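Local coordinates for periplasmic solute binding protein (Liberibacter asiaticus, PDB 5Z2K), which probably serves as the periplasmic metal-binding component of an ABC transporter, capturing manganese or zinc for uptake, at residues D37-Q42 with L62-T67; T170-L175 with P191-S196. The protein carries 1 engineered substitution. All blocks are in the same frame, centred on the assembly; numbering follows the deposited sequence.

Interaction 1: D37-Q42 with L62-T67. Engineered in segment 37-42: A38 (natural residue Ser). With MN (manganese (II) ion), chain B.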
ATOM      1  N   ASP A  37      -5.166  -7.229  -9.398  1.00 28.55           N
ATOM      2  CA  ASP A  37      -3.774  -6.992  -9.038  1.00 28.61           C
ATOM      3  C   ASP A  37      -3.243  -5.670  -9.553  1.00 22.54           C
ATOM      4  O   ASP A  37      -3.217  -5.437 -10.761  1.00 24.29           O
ATOM      5  CB  ASP A  37      -2.891  -8.138  -9.540  1.00 35.66           C
ATOM      6  CG  ASP A  37      -1.433  -7.957  -9.168  1.00 39.96           C
ATOM      7  OD1 ASP A  37      -0.585  -8.700  -9.704  1.00 28.62           O
ATOM      8  OD2 ASP A  37      -1.135  -7.070  -8.341  1.00 45.03           O
ATOM      9  N   ALA A  38      -2.816  -4.798  -8.644  1.00 22.26           N
ATOM     10  CA  ALA A  38      -2.267  -3.501  -9.113  1.00 20.21           C
ATOM     11  C   ALA A  38      -0.850  -3.589  -9.727  1.00 19.86           C
ATOM     12  O   ALA A  38      -0.404  -2.620 -10.344  1.00 20.60           O
ATOM     13  CB  ALA A  38      -2.320  -2.427  -8.041  1.00 19.37           C
ATOM     14  N   HIS A  39      -0.153  -4.726  -9.549  1.00 18.52           N
ATOM     15  CA  HIS A  39       1.184  -4.898 -10.079  1.00 20.59           C
ATOM     16  C   HIS A  39       1.177  -5.382 -11.517  1.00 23.83           C
ATOM     17  O   HIS A  39       2.191  -5.239 -12.178  1.00 27.86           O
ATOM     18  CB  HIS A  39       2.022  -5.881  -9.244  1.00 20.82           C
ATOM     19  CG  HIS A  39       2.220  -5.433  -7.837  1.00 18.99           C
ATOM     20  ND1 HIS A  39       2.917  -4.291  -7.531  1.00 18.08           N
ATOM     21  CD2 HIS A  39       1.813  -5.967  -6.653  1.00 19.52           C
ATOM     22  CE1 HIS A  39       2.933  -4.135  -6.206  1.00 18.15           C
ATOM     23  NE2 HIS A  39       2.289  -5.146  -5.655  1.00 16.43           N
ATOM     24  N   SER A  40       0.092  -5.995 -11.961  1.00 25.96           N
ATOM     25  CA  SER A  40       0.003  -6.479 -13.362  1.00 30.35           C
ATOM     26  C   SER A  40      -1.468  -6.517 -13.793  1.00 34.35           C
ATOM     27  O   SER A  40      -2.219  -7.450 -13.462  1.00 35.95           O
ATOM     28  CB  SER A  40       0.564  -7.861 -13.507  1.00 34.04           C
ATOM     29  OG  SER A  40      -0.196  -8.690 -12.684  1.00 41.35           O
ATOM     30  N   TYR A  41      -1.869  -5.493 -14.521  1.00 33.47           N
ATOM     31  CA  TYR A  41      -3.294  -5.315 -14.818  1.00 28.56           C
ATOM     32  C   TYR A  41      -3.439  -5.094 -16.287  1.00 25.63           C
ATOM     33  O   TYR A  41      -2.657  -4.351 -16.917  1.00 26.17           O
ATOM     34  CB  TYR A  41      -3.873  -4.166 -13.987  1.00 24.04           C
ATOM     35  CG  TYR A  41      -5.356  -3.970 -14.220  1.00 20.71           C
ATOM     36  CD1 TYR A  41      -6.275  -4.832 -13.668  1.00 20.85           C
ATOM     37  CD2 TYR A  41      -5.818  -2.914 -15.000  1.00 21.37           C
ATOM     38  CE1 TYR A  41      -7.634  -4.692 -13.900  1.00 21.26           C
ATOM     39  CE2 TYR A  41      -7.180  -2.725 -15.223  1.00 18.95           C
ATOM     40  CZ  TYR A  41      -8.087  -3.607 -14.683  1.00 19.77           C
ATOM     41  OH  TYR A  41      -9.440  -3.467 -14.891  1.00 19.31           O
ATOM     42  N   GLN A  42      -4.452  -5.753 -16.842  1.00 24.93           N
ATOM     43  CA  GLN A  42      -4.858  -5.547 -18.231  1.00 25.96           C
ATOM     44  C   GLN A  42      -6.054  -4.571 -18.331  1.00 22.25           C
ATOM     45  O   GLN A  42      -7.156  -4.915 -17.917  1.00 22.09           O
ATOM     46  CB  GLN A  42      -5.248  -6.880 -18.877  1.00 28.57           C
ATOM     47  CG  GLN A  42      -5.713  -6.731 -20.320  1.00 34.87           C
ATOM     48  CD  GLN A  42      -4.678  -6.078 -21.215  1.00 40.00           C
ATOM     49  OE1 GLN A  42      -3.653  -6.689 -21.527  1.00 48.19           O
ATOM     50  NE2 GLN A  42      -4.958  -4.853 -21.673  1.00 38.63           N
ATOM     51  N   LEU A  62       5.995   5.423  -7.895  1.00 14.71           N
ATOM     52  CA  LEU A  62       6.971   4.429  -7.445  1.00 15.20           C
ATOM     53  C   LEU A  62       6.872   3.134  -8.298  1.00 16.38           C
ATOM     54  O   LEU A  62       7.026   2.012  -7.807  1.00 15.96           O
ATOM     55  CB  LEU A  62       6.817   4.166  -5.951  1.00 15.23           C
ATOM     56  CG  LEU A  62       6.937   5.369  -5.015  1.00 14.95           C
ATOM     57  CD1 LEU A  62       6.549   4.988  -3.577  1.00 14.44           C
ATOM     58  CD2 LEU A  62       8.322   6.016  -5.066  1.00 17.23           C
ATOM     59  N   HIS A  63       6.617   3.344  -9.595  1.00 16.27           N
ATOM     60  CA  HIS A  63       6.474   2.323 -10.607  1.00 17.43           C
ATOM     61  C   HIS A  63       5.344   1.328 -10.410  1.00 16.83           C
ATOM     62  O   HIS A  63       5.342   0.322 -11.141  1.00 17.62           O
ATOM     63  CB  HIS A  63       7.796   1.561 -10.799  1.00 20.11           C
ATOM     64  CG  HIS A  63       8.895   2.410 -11.354  1.00 23.56           C
ATOM     65  ND1 HIS A  63      10.054   1.872 -11.881  1.00 28.08           N
ATOM     66  CD2 HIS A  63       9.019   3.760 -11.460  1.00 26.15           C
ATOM     67  CE1 HIS A  63      10.831   2.860 -12.313  1.00 28.68           C
ATOM     68  NE2 HIS A  63      10.225   4.012 -12.076  1.00 30.23           N
ATOM     69  N   LEU A  64       4.389   1.596  -9.528  1.00 15.48           N
ATOM     70  CA  LEU A  64       3.302   0.651  -9.301  1.00 15.39           C
ATOM     71  C   LEU A  64       2.572   0.354 -10.616  1.00 16.26           C
ATOM     72  O   LEU A  64       2.289  -0.808 -10.963  1.00 14.95           O
ATOM     73  CB  LEU A  64       2.318   1.158  -8.260  1.00 14.75           C
ATOM     74  CG  LEU A  64       1.152   0.218  -7.967  1.00 14.81           C
ATOM     75  CD1 LEU A  64       1.643  -1.040  -7.251  1.00 16.64           C
ATOM     76  CD2 LEU A  64       0.059   0.888  -7.159  1.00 15.80           C
ATOM     77  N   GLU A  65       2.313   1.432 -11.354  1.00 15.76           N
ATOM     78  CA  GLU A  65       1.536   1.366 -12.555  1.00 15.43           C
ATOM     79  C   GLU A  65       2.350   1.158 -13.816  1.00 17.89           C
ATOM     80  O   GLU A  65       1.807   1.301 -14.948  1.00 16.94           O
ATOM     81  CB  GLU A  65       0.664   2.632 -12.688  1.00 15.34           C
ATOM     82  CG  GLU A  65      -0.344   2.841 -11.596  1.00 13.47           C
ATOM     83  CD  GLU A  65       0.159   3.642 -10.409  1.00 13.30           C
ATOM     84  OE1 GLU A  65       1.315   4.122 -10.440  1.00 14.10           O
ATOM     85  OE2 GLU A  65      -0.617   3.757  -9.424  1.00 12.64           O
ATOM     86  N   GLU A  66       3.634   0.821 -13.694  1.00 18.04           N
ATOM     87  CA  GLU A  66       4.532   0.883 -14.845  1.00 20.84           C
ATOM     88  C   GLU A  66       4.037   0.072 -16.048  1.00 21.75           C
ATOM     89  O   GLU A  66       4.189   0.519 -17.167  1.00 22.10           O
ATOM     90  CB  GLU A  66       5.955   0.447 -14.454  1.00 23.86           C
ATOM     91  CG  GLU A  66       6.047  -0.968 -13.970  1.00 26.52           C
ATOM     92  CD  GLU A  66       7.458  -1.325 -13.419  1.00 35.58           C
ATOM     93  OE1 GLU A  66       8.425  -0.575 -13.671  1.00 36.96           O
ATOM     94  OE2 GLU A  66       7.555  -2.357 -12.734  1.00 39.85           O
ATOM     95  N   THR A  67       3.402  -1.062 -15.812  1.00 20.91           N
ATOM     96  CA  THR A  67       2.971  -1.921 -16.913  1.00 25.11           C
ATOM     97  C   THR A  67       1.684  -1.480 -17.628  1.00 23.78           C
ATOM     98  O   THR A  67       1.399  -1.999 -18.713  1.00 25.08           O
ATOM     99  CB  THR A  67       2.777  -3.375 -16.485  1.00 26.60           C
ATOM    100  OG1 THR A  67       1.695  -3.465 -15.601  1.00 26.67           O
ATOM    101  CG2 THR A  67       4.028  -3.933 -15.863  1.00 29.41           C
TER
HETATM  102 MN    MN B 301       2.424  -5.765  -3.522  1.00 15.77          MN
HETATM  103  O   HOH W   1       2.737  -2.316 -13.217  1.00 22.62           O
HETATM  104  O   HOH W   2       3.861  -2.798  -9.504  1.00 28.14           O
HETATM  105  O   HOH W   3      -0.490  -4.107 -19.585  1.00 26.90           O
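H39 and L64 meet where two loops come together beside the bound manganese. CB of H39 starts away from 62-67, but chi1 of -61° sets CG anti to the carbonyl carbon and brings the ring back beside L64. ND1 packs 3.5 Å from CD1 of L64 and donates a hydrogen bond to a water 2.6 Å away, which sits at the ring edge and in its plane. The water donates in turn to L64 O. CE1 also rests against CD1 of L64, which comes in obliquely. The two side chains cross at about a right angle. At the tip, NE2 binds manganese at 2.2 Å. Together the water bridge and the methyl probably limit how far the ring can turn about its metal bond.

The other methyl of L64, CD2, lies 4.2 Å from CB of A38, an engineered residue that is serine in nature. No direct hydrogen bond joins the segments; waters bridge them instead. A second one donates to H39 O and L64 O and accepts from T67 N at 3.0 Å. The backbone N of H39 is held by OD2 of D37 at 2.8 Å, from above the carboxylate plane. This Asx turn fixes the backbone at H39, consistent with a part in placing this ligand of the metal site, which H106, E172 and D247 complete, in the interdomain cleft of a ZnuA-type solute-binding protein.

Interaction 2: T170-L175 with P191-S196. With MN (manganese (II) ion), chain B.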
ATOM      1  N   THR A 170       7.870 -10.843   6.026  1.00 16.80           N
ATOM      2  CA  THR A 170       6.724 -11.099   5.177  1.00 15.71           C
ATOM      3  C   THR A 170       7.163 -11.885   3.915  1.00 15.82           C
ATOM      4  O   THR A 170       8.343 -12.211   3.728  1.00 16.07           O
ATOM      5  CB  THR A 170       6.083  -9.767   4.769  1.00 15.15           C
ATOM      6  OG1 THR A 170       7.059  -8.971   4.098  1.00 14.70           O
ATOM      7  CG2 THR A 170       5.605  -8.979   6.001  1.00 16.05           C
ATOM      8  N   SER A 171       6.192 -12.183   3.050  1.00 15.05           N
ATOM      9  CA  SER A 171       6.456 -12.888   1.806  1.00 15.66           C
ATOM     10  C   SER A 171       6.875 -11.890   0.731  1.00 15.37           C
ATOM     11  O   SER A 171       8.059 -11.840   0.390  1.00 16.66           O
ATOM     12  CB  SER A 171       5.213 -13.696   1.418  1.00 15.89           C
ATOM     13  OG  SER A 171       4.943 -14.696   2.418  1.00 16.14           O
ATOM     14  N   GLU A 172       5.948 -11.065   0.278  1.00 14.39           N
ATOM     15  CA  GLU A 172       6.292  -9.878  -0.517  1.00 14.77           C
ATOM     16  C   GLU A 172       6.946  -8.817   0.367  1.00 14.10           C
ATOM     17  O   GLU A 172       6.607  -8.719   1.536  1.00 13.39           O
ATOM     18  CB  GLU A 172       5.025  -9.284  -1.143  1.00 14.57           C
ATOM     19  CG  GLU A 172       5.338  -8.293  -2.274  1.00 14.88           C
ATOM     20  CD  GLU A 172       4.161  -7.480  -2.711  1.00 14.33           C
ATOM     21  OE1 GLU A 172       3.345  -7.098  -1.847  1.00 14.11           O
ATOM     22  OE2 GLU A 172       4.099  -7.154  -3.903  1.00 15.77           O
ATOM     23  N   GLY A 173       7.856  -7.997  -0.185  1.00 15.43           N
ATOM     24  CA  GLY A 173       8.423  -6.850   0.547  1.00 14.91           C
ATOM     25  C   GLY A 173       7.463  -5.702   0.701  1.00 15.75           C
ATOM     26  O   GLY A 173       7.769  -4.541   0.348  1.00 16.31           O
ATOM     27  N   CYS A 174       6.319  -5.987   1.292  1.00 13.42           N
ATOM     28  CA  CYS A 174       5.245  -5.035   1.369  1.00 13.44           C
ATOM     29  C   CYS A 174       5.271  -4.091   2.593  1.00 13.69           C
ATOM     30  O   CYS A 174       4.427  -3.185   2.640  1.00 13.50           O
ATOM     31  CB  CYS A 174       3.922  -5.782   1.356  1.00 13.65           C
ATOM     32  SG  CYS A 174       3.762  -7.017   2.701  1.00 14.05           S
ATOM     33  N   LEU A 175       6.182  -4.328   3.546  1.00 13.21           N
ATOM     34  CA  LEU A 175       6.192  -3.550   4.807  1.00 14.14           C
ATOM     35  C   LEU A 175       7.436  -2.706   4.970  1.00 14.56           C
ATOM     36  O   LEU A 175       7.677  -2.178   6.057  1.00 14.48           O
ATOM     37  CB  LEU A 175       5.983  -4.410   6.049  1.00 13.84           C
ATOM     38  CG  LEU A 175       4.688  -5.238   6.116  1.00 14.33           C
ATOM     39  CD1 LEU A 175       4.636  -6.045   7.407  1.00 15.54           C
ATOM     40  CD2 LEU A 175       3.455  -4.373   5.972  1.00 14.72           C
ATOM     41  N   PRO A 191      10.640  -8.958  -3.619  1.00 18.79           N
ATOM     42  CA  PRO A 191      10.240  -7.533  -3.415  1.00 19.12           C
ATOM     43  C   PRO A 191       8.794  -7.208  -3.840  1.00 18.46           C
ATOM     44  O   PRO A 191       8.080  -6.509  -3.107  1.00 18.03           O
ATOM     45  CB  PRO A 191      11.254  -6.743  -4.263  1.00 19.81           C
ATOM     46  CG  PRO A 191      12.373  -7.694  -4.522  1.00 22.59           C
ATOM     47  CD  PRO A 191      11.808  -9.100  -4.504  1.00 21.19           C
ATOM     48  N   ILE A 192       8.377  -7.725  -4.991  1.00 18.34           N
ATOM     49  CA  ILE A 192       7.092  -7.444  -5.576  1.00 19.48           C
ATOM     50  C   ILE A 192       6.424  -8.683  -6.132  1.00 19.98           C
ATOM     51  O   ILE A 192       7.077  -9.509  -6.810  1.00 21.25           O
ATOM     52  CB  ILE A 192       7.234  -6.356  -6.693  1.00 22.39           C
ATOM     53  CG1 ILE A 192       7.949  -5.114  -6.142  1.00 22.20           C
ATOM     54  CG2 ILE A 192       5.855  -5.967  -7.195  1.00 23.21           C
ATOM     55  CD1 ILE A 192       8.226  -4.027  -7.168  1.00 23.43           C
ATOM     56  N   ASN A 193       5.131  -8.855  -5.858  1.00 19.55           N
ATOM     57  CA  ASN A 193       4.435 -10.063  -6.254  1.00 21.47           C
ATOM     58  C   ASN A 193       4.472 -10.268  -7.737  1.00 28.45           C
ATOM     59  O   ASN A 193       4.579 -11.421  -8.161  1.00 32.95           O
ATOM     60  CB  ASN A 193       2.965 -10.030  -5.844  1.00 21.30           C
ATOM     61  CG  ASN A 193       2.800 -10.198  -4.351  1.00 19.58           C
ATOM     62  OD1 ASN A 193       3.608 -10.902  -3.728  1.00 18.37           O
ATOM     63  ND2 ASN A 193       1.783  -9.570  -3.783  1.00 19.15           N
ATOM     64  N   SER A 194       4.338  -9.200  -8.517  1.00 27.68           N
ATOM     65  CA  SER A 194       4.454  -9.448  -9.990  1.00 53.72           C
ATOM     66  C   SER A 194       5.668 -10.338 -10.432  1.00 52.98           C
ATOM     67  O   SER A 194       5.469 -11.292 -11.175  1.00 69.11           O
ATOM     68  CB  SER A 194       4.406  -8.143 -10.796  1.00 49.73           C
ATOM     69  OG  SER A 194       5.362  -7.213 -10.336  1.00 47.66           O
ATOM     70  N   ASP A 195       6.883 -10.041  -9.952  1.00 68.68           N
ATOM     71  CA  ASP A 195       8.088 -10.700 -10.486  1.00 82.81           C
ATOM     72  C   ASP A 195       7.895 -12.215 -10.494  1.00 90.19           C
ATOM     73  O   ASP A 195       7.628 -12.836  -9.458  1.00 99.89           O
ATOM     74  CB  ASP A 195       9.456 -10.225  -9.871  1.00 82.44           C
ATOM     75  CG  ASP A 195       9.581 -10.374  -8.308  1.00 79.24           C
ATOM     76  OD1 ASP A 195       9.569 -11.527  -7.817  1.00 79.80           O
ATOM     77  OD2 ASP A 195       9.787  -9.335  -7.578  1.00 54.49           O
ATOM     78  N   SER A 196       7.944 -12.780 -11.700  1.00 94.18           N
ATOM     79  CA  SER A 196       7.769 -14.215 -11.881  1.00 96.26           C
ATOM     80  C   SER A 196       9.005 -14.944 -11.368  1.00 98.97           C
ATOM     81  O   SER A 196       8.906 -16.088 -10.917  1.00108.48           O
ATOM     82  CB  SER A 196       7.494 -14.569 -13.341  1.00 88.40           C
ATOM     83  OG  SER A 196       6.442 -15.504 -13.399  1.00 89.22           O
TER
HETATM   84 MN    MN B 301       2.424  -5.765  -3.522  1.00 15.77          MN
HETATM   85  O   HOH W   4       1.743  -9.073  -0.812  1.00 15.27           O
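E172 lays its carboxylate on the amide of N193, and both of its oxygens hold the manganese. OE1 binds the metal at 2.3 Å and OE2 at 2.2 Å. OE2 also accepts a hydrogen bond from N193 N, 2.8 Å away, on the anti side and 24° out of the carboxylate plane. The carboxylate and amide planes are 3° apart and stacked, with ND2 of N193 3.3 Å from CD of E172. A water gives to OE1 and accepts from ND2 of N193. With the two metal bonds, these contacts restrain the rotation of the carboxylate. The chain of E172 reaches the metal because CG is anti to the backbone N (chi1 -164°) and the rest is extended.

Further out, OD1 of N193 accepts from W190 and N224, which sets the amide. P191 O lies 3.4 Å from CG of E172 and accepts a weak hydrogen bond from G173 N. G173 centres an inverse gamma turn. T170 OG1 donates to E172 O at 2.6 Å, while E221 holds the backbone N of S171 and of E172.

The two loops leave the parallel strands 167-170 and 185-188 and lead into helices 176-182 and 200-212, with strand 217-221 alongside 170-175.

From the N terminus, the chain first passes strand 27-30 and enters the loop 37-42. Interaction 1 closes when the chain returns at 62-67, after helix 45-53 and strand 56-59. It ties together loops that follow two strands of the four-stranded parallel sheet. The chain then runs through the long helices 111-128 and 133-158. Interaction 2 opens at 170-175 and closes at 191-196, enclosing helix 176-182 and strand 185-188. The two loops follow in series; neither nests in nor crosses the other. They meet in space at the metal: H39 touches I192 and S194, and shares manganese with E172. The ion thereby joins loops from both halves of the chain.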